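Local structure of sortase B (Clostridium perfringens, 5YFK) at residues Glu151-Tyr156 and Glu183-Ser188; Ile203-Thr208 and Arg217-Ala222. The protein probably acts as a class B sortase, a cysteine transpeptidase that cleaves a sorting signal and joins proteins to the cell wall. The protein carries 1 engineered substitution. All blocks are in the same frame, centred on the assembly; numbering follows the deposited sequence.

Contact 1 of 2, residues Glu151-Tyr156 and Glu183-Ser188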
ATOM      1  N   GLU A 151      -7.706  -8.463   2.298  1.00 16.95           N
ATOM      2  CA  GLU A 151      -7.029  -9.729   2.461  1.00 14.63           C
ATOM      3  C   GLU A 151      -6.157 -10.022   1.245  1.00 11.47           C
ATOM      4  O   GLU A 151      -6.608  -9.928   0.127  1.00 14.00           O
ATOM      5  CB  GLU A 151      -8.009 -10.881   2.663  1.00 16.54           C
ATOM      6  CG  GLU A 151      -7.297 -12.158   3.032  1.00 17.46           C
ATOM      7  CD  GLU A 151      -8.233 -13.335   3.230  1.00 25.16           C
ATOM      8  OE1 GLU A 151      -9.446 -13.107   3.400  1.00 27.86           O
ATOM      9  OE2 GLU A 151      -7.702 -14.444   3.453  1.00 22.64           O
ATOM     10  N   ILE A 152      -4.878 -10.243   1.507  1.00 17.06           N
ATOM     11  CA  ILE A 152      -3.870 -10.474   0.465  1.00 15.70           C
ATOM     12  C   ILE A 152      -4.164 -11.782  -0.216  1.00 15.90           C
ATOM     13  O   ILE A 152      -4.328 -12.808   0.467  1.00 18.93           O
ATOM     14  CB  ILE A 152      -2.460 -10.558   1.075  1.00 17.37           C
ATOM     15  CG1 ILE A 152      -2.063  -9.178   1.598  1.00 17.58           C
ATOM     16  CG2 ILE A 152      -1.466 -11.049   0.026  1.00 15.34           C
ATOM     17  CD1 ILE A 152      -0.855  -9.184   2.504  1.00 21.56           C
ATOM     18  N   PHE A 153      -4.235 -11.745  -1.540  1.00 13.97           N
ATOM     19  CA  PHE A 153      -4.521 -12.951  -2.342  1.00 15.59           C
ATOM     20  C   PHE A 153      -3.431 -13.225  -3.395  1.00 17.77           C
ATOM     21  O   PHE A 153      -3.431 -14.268  -4.054  1.00 16.30           O
ATOM     22  CB  PHE A 153      -5.928 -12.879  -2.966  1.00 16.95           C
ATOM     23  CG  PHE A 153      -6.095 -11.824  -4.015  1.00 16.66           C
ATOM     24  CD1 PHE A 153      -5.728 -12.069  -5.324  1.00 16.86           C
ATOM     25  CD2 PHE A 153      -6.447 -10.516  -3.650  1.00 15.09           C
ATOM     26  CE1 PHE A 153      -5.763 -11.062  -6.270  1.00 18.73           C
ATOM     27  CE2 PHE A 153      -6.602  -9.538  -4.612  1.00 16.65           C
ATOM     28  CZ  PHE A 153      -6.317  -9.829  -5.942  1.00 18.63           C
ATOM     29  N   SER A 154      -2.603 -12.226  -3.662  1.00 14.10           N
ATOM     30  CA  SER A 154      -1.550 -12.385  -4.688  1.00 15.74           C
ATOM     31  C   SER A 154      -0.239 -11.798  -4.212  1.00 15.14           C
ATOM     32  O   SER A 154      -0.202 -10.679  -3.720  1.00 14.90           O
ATOM     33  CB  SER A 154      -1.951 -11.723  -5.998  1.00 14.78           C
ATOM     34  OG  SER A 154      -0.928 -11.908  -6.978  1.00 14.38           O
ATOM     35  N   VAL A 155       0.862 -12.495  -4.478  1.00 14.80           N
ATOM     36  CA  VAL A 155       2.188 -11.931  -4.315  1.00 13.66           C
ATOM     37  C   VAL A 155       3.054 -12.389  -5.494  1.00 14.74           C
ATOM     38  O   VAL A 155       2.936 -13.518  -5.957  1.00 14.57           O
ATOM     39  CB  VAL A 155       2.888 -12.374  -2.996  1.00 14.70           C
ATOM     40  CG1 VAL A 155       2.994 -13.903  -2.911  1.00 14.33           C
ATOM     41  CG2 VAL A 155       4.272 -11.766  -2.900  1.00 17.19           C
ATOM     42  N   TYR A 156       3.759 -11.447  -6.098  1.00 11.70           N
ATOM     43  CA  TYR A 156       4.639 -11.755  -7.225  1.00 13.95           C
ATOM     44  C   TYR A 156       5.755 -10.744  -7.424  1.00 16.45           C
ATOM     45  O   TYR A 156       5.715  -9.629  -6.890  1.00 13.55           O
ATOM     46  CB  TYR A 156       3.826 -11.960  -8.525  1.00 15.41           C
ATOM     47  CG  TYR A 156       3.051 -10.756  -9.017  1.00 14.04           C
ATOM     48  CD1 TYR A 156       1.750 -10.501  -8.563  1.00 14.06           C
ATOM     49  CD2 TYR A 156       3.620  -9.856  -9.917  1.00 15.50           C
ATOM     50  CE1 TYR A 156       1.043  -9.402  -8.996  1.00 14.46           C
ATOM     51  CE2 TYR A 156       2.885  -8.803 -10.435  1.00 15.88           C
ATOM     52  CZ  TYR A 156       1.631  -8.539  -9.922  1.00 14.73           C
ATOM     53  OH  TYR A 156       0.922  -7.451 -10.367  1.00 16.08           O
ATOM     54  N   GLU A 183      -5.885 -12.052 -13.954  1.00 17.93           N
ATOM     55  CA  GLU A 183      -4.465 -11.923 -14.248  1.00 19.87           C
ATOM     56  C   GLU A 183      -3.690 -11.788 -12.939  1.00 18.30           C
ATOM     57  O   GLU A 183      -2.670 -12.433 -12.755  1.00 15.15           O
ATOM     58  CB  GLU A 183      -4.190 -10.696 -15.125  1.00 29.45           C
ATOM     59  CG  GLU A 183      -2.738 -10.220 -15.075  1.00 33.35           C
ATOM     60  CD  GLU A 183      -2.486  -8.836 -15.692  1.00 47.50           C
ATOM     61  OE1 GLU A 183      -3.060  -7.824 -15.205  1.00 28.71           O
ATOM     62  OE2 GLU A 183      -1.512  -8.727 -16.487  1.00 49.96           O
ATOM     63  N   GLN A 184      -4.132 -10.882 -12.069  1.00 15.70           N
ATOM     64  CA  GLN A 184      -3.396 -10.607 -10.827  1.00 16.00           C
ATOM     65  C   GLN A 184      -3.367 -11.828  -9.924  1.00 13.62           C
ATOM     66  O   GLN A 184      -2.324 -12.179  -9.385  1.00 17.37           O
ATOM     67  CB  GLN A 184      -3.994  -9.422 -10.077  1.00 18.66           C
ATOM     68  CG  GLN A 184      -3.933  -8.129 -10.865  1.00 15.13           C
ATOM     69  CD  GLN A 184      -2.512  -7.671 -11.095  1.00 15.34           C
ATOM     70  OE1 GLN A 184      -1.737  -7.542 -10.149  1.00 16.20           O
ATOM     71  NE2 GLN A 184      -2.113  -7.596 -12.366  1.00 17.57           N
ATOM     72  N   GLU A 185      -4.467 -12.577  -9.908  1.00 17.09           N
ATOM     73  CA  GLU A 185      -4.540 -13.780  -9.094  1.00 20.83           C
ATOM     74  C   GLU A 185      -3.658 -14.900  -9.681  1.00 21.06           C
ATOM     75  O   GLU A 185      -2.921 -15.556  -8.950  1.00 19.39           O
ATOM     76  CB  GLU A 185      -5.984 -14.248  -8.983  1.00 26.10           C
ATOM     77  CG  GLU A 185      -6.169 -15.444  -8.061  1.00 25.07           C
ATOM     78  CD  GLU A 185      -7.620 -15.890  -7.946  1.00 34.81           C
ATOM     79  OE1 GLU A 185      -8.322 -15.937  -8.983  1.00 40.68           O
ATOM     80  OE2 GLU A 185      -8.031 -16.246  -6.823  1.00 37.82           O
ATOM     81  N   SER A 186      -3.680 -15.037 -11.007  1.00 23.63           N
ATOM     82  CA  SER A 186      -2.925 -16.067 -11.715  1.00 24.18           C
ATOM     83  C   SER A 186      -1.440 -15.905 -11.573  1.00 21.00           C
ATOM     84  O   SER A 186      -0.700 -16.878 -11.565  1.00 21.57           O
ATOM     85  CB  SER A 186      -3.275 -16.050 -13.208  1.00 25.76           C
ATOM     86  OG  SER A 186      -4.600 -16.490 -13.372  1.00 36.02           O
ATOM     87  N   LYS A 187      -0.999 -14.664 -11.438  1.00 19.45           N
ATOM     88  CA  LYS A 187       0.410 -14.344 -11.241  1.00 23.25           C
ATOM     89  C   LYS A 187       0.970 -14.777  -9.865  1.00 17.59           C
ATOM     90  O   LYS A 187       2.181 -14.741  -9.656  1.00 14.91           O
ATOM     91  CB  LYS A 187       0.597 -12.826 -11.377  1.00 23.82           C
ATOM     92  CG  LYS A 187       0.649 -12.309 -12.789  1.00 23.76           C
ATOM     93  CD  LYS A 187       1.108 -10.869 -12.763  1.00 26.48           C
ATOM     94  CE  LYS A 187       0.849 -10.142 -14.062  1.00 33.45           C
ATOM     95  NZ  LYS A 187       1.981 -10.344 -14.992  1.00 30.48           N
ATOM     96  N   SER A 188       0.098 -14.946  -8.870  1.00 16.98           N
ATOM     97  CA  SER A 188       0.554 -15.154  -7.504  1.00 15.96           C
ATOM     98  C   SER A 188       1.402 -16.413  -7.395  1.00 17.65           C
ATOM     99  O   SER A 188       1.069 -17.450  -7.986  1.00 16.87           O
ATOM    100  CB  SER A 188      -0.602 -15.245  -6.514  1.00 13.80           C
ATOM    101  OG  SER A 188      -0.110 -15.246  -5.180  1.00 14.34           O
TER
HETATM  102  O   HOH W   1       0.720  -7.004 -13.132  1.00 26.88           O
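Strand 151-156 passes the C-terminal end of helix 174-186 and the turn after it, and the backbones come closest at Ser154 and Ser188, with CA atoms 4.5 Å apart. Two serines make bonds to backbone atoms. Ser154 OG, anti to its backbone N (chi1 -179°), donates to Gln184 O at 2.8 Å, meeting it from above the carbonyl plane. In return, Val155 N donates to Ser188 OG at 3.0 Å. Ser188 OG is also bonded to Phe190 O, so this hydroxyl ties strand to turn through two backbone atoms. The strand carries a classic beta bulge here: Phe153 and Ser154 both face Val221 of the neighbouring strand 216-225. The helix belongs to the long connection between strands 146-159 and 203-210, a feature characteristic of class B sortases. Phe153 turns a ring edge to the helix, with CE1 4.1 Å from Glu185 CA. Tyr156 is gripped at its tip and on one face. Its OH donates to Gln184 OE1 at 2.7 Å, in the carbonyl plane and on a lone pair. Gln184 reaches it through a bend at chi2 (-65°). A water bridges Tyr156 OH and Gln184 NE2, and NE2 also donates to Glu183 OE1. Lys187 CD lies over the ring face, 3.7 Å from the centroid of the Tyr156 ring, in a CH-pi contact. Lys187 NZ forms salt bridges with Glu158 and Glu166.

Contact 2 of 2, residues Ile203-Thr208 and Arg217-Ala222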
ATOM      1  N   ILE A 203      -9.842  -3.687  -4.773  1.00 14.71           N
ATOM      2  CA  ILE A 203      -8.537  -4.197  -4.431  1.00 12.61           C
ATOM      3  C   ILE A 203      -7.541  -3.099  -4.069  1.00 12.02           C
ATOM      4  O   ILE A 203      -7.688  -1.945  -4.475  1.00 13.23           O
ATOM      5  CB  ILE A 203      -7.954  -5.119  -5.522  1.00 13.77           C
ATOM      6  CG1 ILE A 203      -7.868  -4.403  -6.876  1.00 13.56           C
ATOM      7  CG2 ILE A 203      -8.790  -6.409  -5.588  1.00 15.59           C
ATOM      8  CD1 ILE A 203      -6.960  -5.106  -7.885  1.00 11.28           C
ATOM      9  N   LEU A 204      -6.470  -3.551  -3.427  1.00 11.67           N
ATOM     10  CA  LEU A 204      -5.359  -2.731  -2.990  1.00 10.73           C
ATOM     11  C   LEU A 204      -4.078  -3.389  -3.493  1.00 11.53           C
ATOM     12  O   LEU A 204      -3.880  -4.602  -3.315  1.00 12.07           O
ATOM     13  CB  LEU A 204      -5.321  -2.687  -1.467  1.00 10.40           C
ATOM     14  CG  LEU A 204      -4.185  -1.882  -0.810  1.00 10.19           C
ATOM     15  CD1 LEU A 204      -4.123  -0.410  -1.146  1.00 14.71           C
ATOM     16  CD2 LEU A 204      -4.279  -2.054   0.680  1.00 11.28           C
ATOM     17  N   THR A 205      -3.273  -2.625  -4.204  1.00 12.13           N
ATOM     18  CA  THR A 205      -2.015  -3.136  -4.752  1.00 12.34           C
ATOM     19  C   THR A 205      -0.859  -2.396  -4.103  1.00 13.18           C
ATOM     20  O   THR A 205      -0.784  -1.168  -4.197  1.00 13.26           O
ATOM     21  CB  THR A 205      -1.981  -2.923  -6.271  1.00 10.71           C
ATOM     22  OG1 THR A 205      -3.118  -3.569  -6.866  1.00 13.18           O
ATOM     23  CG2 THR A 205      -0.668  -3.402  -6.907  1.00 11.80           C
ATOM     24  N   LEU A 206       0.080  -3.148  -3.538  1.00 11.33           N
ATOM     25  CA  LEU A 206       1.265  -2.569  -2.924  1.00 10.10           C
ATOM     26  C   LEU A 206       2.495  -2.933  -3.722  1.00 10.33           C
ATOM     27  O   LEU A 206       2.697  -4.097  -4.031  1.00 12.69           O
ATOM     28  CB  LEU A 206       1.450  -3.083  -1.490  1.00 11.02           C
ATOM     29  CG  LEU A 206       0.249  -3.003  -0.544  1.00 10.97           C
ATOM     30  CD1 LEU A 206       0.612  -3.546   0.822  1.00 13.53           C
ATOM     31  CD2 LEU A 206      -0.287  -1.588  -0.449  1.00 11.62           C
ATOM     32  N   ILE A 207       3.285  -1.920  -4.069  1.00 12.54           N
ATOM     33  CA  ILE A 207       4.415  -2.098  -4.974  1.00 13.92           C
ATOM     34  C   ILE A 207       5.689  -1.564  -4.372  1.00 12.26           C
ATOM     35  O   ILE A 207       5.765  -0.389  -3.958  1.00 14.39           O
ATOM     36  CB  ILE A 207       4.151  -1.429  -6.341  1.00 13.58           C
ATOM     37  CG1 ILE A 207       2.953  -2.109  -7.025  1.00 13.10           C
ATOM     38  CG2 ILE A 207       5.374  -1.553  -7.229  1.00 15.37           C
ATOM     39  CD1 ILE A 207       2.428  -1.325  -8.214  1.00 14.70           C
ATOM     40  N   THR A 208       6.736  -2.381  -4.467  1.00 11.96           N
ATOM     41  CA  THR A 208       8.047  -1.966  -4.093  1.00 11.33           C
ATOM     42  C   THR A 208       9.117  -2.533  -5.034  1.00 14.04           C
ATOM     43  O   THR A 208       8.815  -3.334  -5.924  1.00 15.25           O
ATOM     44  CB  THR A 208       8.355  -2.286  -2.620  1.00 13.90           C
ATOM     45  OG1 THR A 208       9.531  -1.597  -2.220  1.00 14.11           O
ATOM     46  CG2 THR A 208       8.551  -3.774  -2.352  1.00 14.05           C
ATOM     47  N   ARG A 217      10.494  -5.664  -9.292  1.00 12.91           N
ATOM     48  CA  ARG A 217       9.443  -5.102  -8.478  1.00 14.00           C
ATOM     49  C   ARG A 217       8.747  -6.221  -7.743  1.00 16.57           C
ATOM     50  O   ARG A 217       8.444  -7.275  -8.325  1.00 15.11           O
ATOM     51  CB  ARG A 217       8.431  -4.362  -9.344  1.00 14.79           C
ATOM     52  CG  ARG A 217       8.991  -3.164 -10.052  1.00 18.93           C
ATOM     53  CD  ARG A 217       9.369  -2.104  -9.066  1.00 20.59           C
ATOM     54  NE  ARG A 217       9.855  -0.890  -9.690  1.00 31.32           N
ATOM     55  CZ  ARG A 217      11.142  -0.575  -9.857  1.00 36.49           C
ATOM     56  NH1 ARG A 217      12.119  -1.429  -9.542  1.00 34.94           N
ATOM     57  NH2 ARG A 217      11.448   0.586 -10.412  1.00 35.02           N
ATOM     58  N   ILE A 218       8.414  -5.967  -6.488  1.00 13.87           N
ATOM     59  CA  ILE A 218       7.612  -6.942  -5.723  1.00 12.34           C
ATOM     60  C   ILE A 218       6.211  -6.376  -5.451  1.00 13.54           C
ATOM     61  O   ILE A 218       6.085  -5.221  -5.145  1.00 14.02           O
ATOM     62  CB  ILE A 218       8.286  -7.251  -4.372  1.00 13.68           C
ATOM     63  CG1 ILE A 218       9.767  -7.628  -4.591  1.00 13.74           C
ATOM     64  CG2 ILE A 218       7.547  -8.359  -3.629  1.00 17.06           C
ATOM     65  CD1 ILE A 218      10.568  -7.800  -3.313  1.00 18.69           C
ATOM     66  N   VAL A 219       5.180  -7.199  -5.667  1.00 13.71           N
ATOM     67  CA  VAL A 219       3.789  -6.737  -5.689  1.00 14.34           C
ATOM     68  C   VAL A 219       2.962  -7.611  -4.753  1.00 13.26           C
ATOM     69  O   VAL A 219       3.037  -8.830  -4.808  1.00 14.65           O
ATOM     70  CB  VAL A 219       3.171  -6.806  -7.103  1.00 12.47           C
ATOM     71  CG1 VAL A 219       1.801  -6.131  -7.151  1.00 12.73           C
ATOM     72  CG2 VAL A 219       4.103  -6.196  -8.140  1.00 19.39           C
ATOM     73  N   VAL A 220       2.144  -6.966  -3.924  1.00 12.19           N
ATOM     74  CA  VAL A 220       1.127  -7.631  -3.157  1.00 13.51           C
ATOM     75  C   VAL A 220      -0.255  -7.035  -3.475  1.00 14.50           C
ATOM     76  O   VAL A 220      -0.399  -5.830  -3.623  1.00 13.93           O
ATOM     77  CB  VAL A 220       1.390  -7.539  -1.641  1.00 14.49           C
ATOM     78  CG1 VAL A 220       0.199  -8.093  -0.871  1.00 19.71           C
ATOM     79  CG2 VAL A 220       2.647  -8.337  -1.278  1.00 18.19           C
ATOM     80  N   VAL A 221      -1.199  -7.908  -3.805  1.00 13.86           N
ATOM     81  CA  VAL A 221      -2.569  -7.476  -4.108  1.00 14.51           C
ATOM     82  C   VAL A 221      -3.539  -8.126  -3.119  1.00 14.65           C
ATOM     83  O   VAL A 221      -3.438  -9.317  -2.788  1.00 14.81           O
ATOM     84  CB  VAL A 221      -2.981  -7.833  -5.558  1.00 13.49           C
ATOM     85  CG1 VAL A 221      -4.170  -7.010  -6.001  1.00 13.58           C
ATOM     86  CG2 VAL A 221      -1.813  -7.607  -6.532  1.00 14.17           C
ATOM     87  N   ALA A 222      -4.470  -7.314  -2.631  1.00 16.10           N
ATOM     88  CA  ALA A 222      -5.390  -7.707  -1.565  1.00 15.79           C
ATOM     89  C   ALA A 222      -6.787  -7.183  -1.907  1.00 14.66           C
ATOM     90  O   ALA A 222      -6.928  -6.193  -2.648  1.00 11.69           O
ATOM     91  CB  ALA A 222      -4.922  -7.110  -0.242  1.00 16.21           C
TER
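Strands 203-208 and 217-222 run antiparallel, and six backbone hydrogen bonds join them. The bond from Leu206 N to Val220 O is the straightest, at 2.7 Å and 173°, nearly along the C=O axis. Packing is dense around this centre. On one face, Thr205 CG2 meets Val219 CG1 at 3.7 Å, and both methyls stand anti to their own backbone N. Val221 CG1 lies 3.7 Å from Thr205 OG1, whose hydrogen bond goes to Asn107. Leu163 of helix 160-166 touches Ile207 and Val219 on this face. On the other face, Thr208 CG2 lies 4.0 Å from Ile218 CB, and Thr208 OG1 bonds to Gly112 O. Only Arg217 is partly exposed; Thr208 and Ile218 beside it stay buried. Arg217 bends at chi2 (-67°), which brings its CD 3.4 Å from Thr208 O before the side chain runs on to its guanidinium. Its side chain is about 4 Å from that of Ser209, the engineered residue at the predicted acyl-thioester position. Thr208 is about 6 Å from His113, the predicted proton donor/acceptor, between side chains. This hairpin, with the predicted nucleophile position and the predicted transition-state arginine on adjacent strands, is typical of the sortase active site.

In the fold
The two contacts share one sheet, where strands 146-159 and 216-225 are neighbours. Contact 2 lies deeper, its centre about 7 Å from the chain centre, against about 14 Å for contact 1. Both are largely buried. Contact 2 is a strand pair held by regular backbone bonds and mostly aliphatic side chains. Contact 1 fixes a helix end to the sheet mainly through hydroxyl and amide groups, with charged residues toward its outer side. They meet directly: Phe153 N and Val221 O probably form a hydrogen bond, and Ile152 packs on Val220. The side chain of Tyr156 is about 7 Å from that of Arg217, so the helix contact approaches the predicted catalytic end of the hairpin.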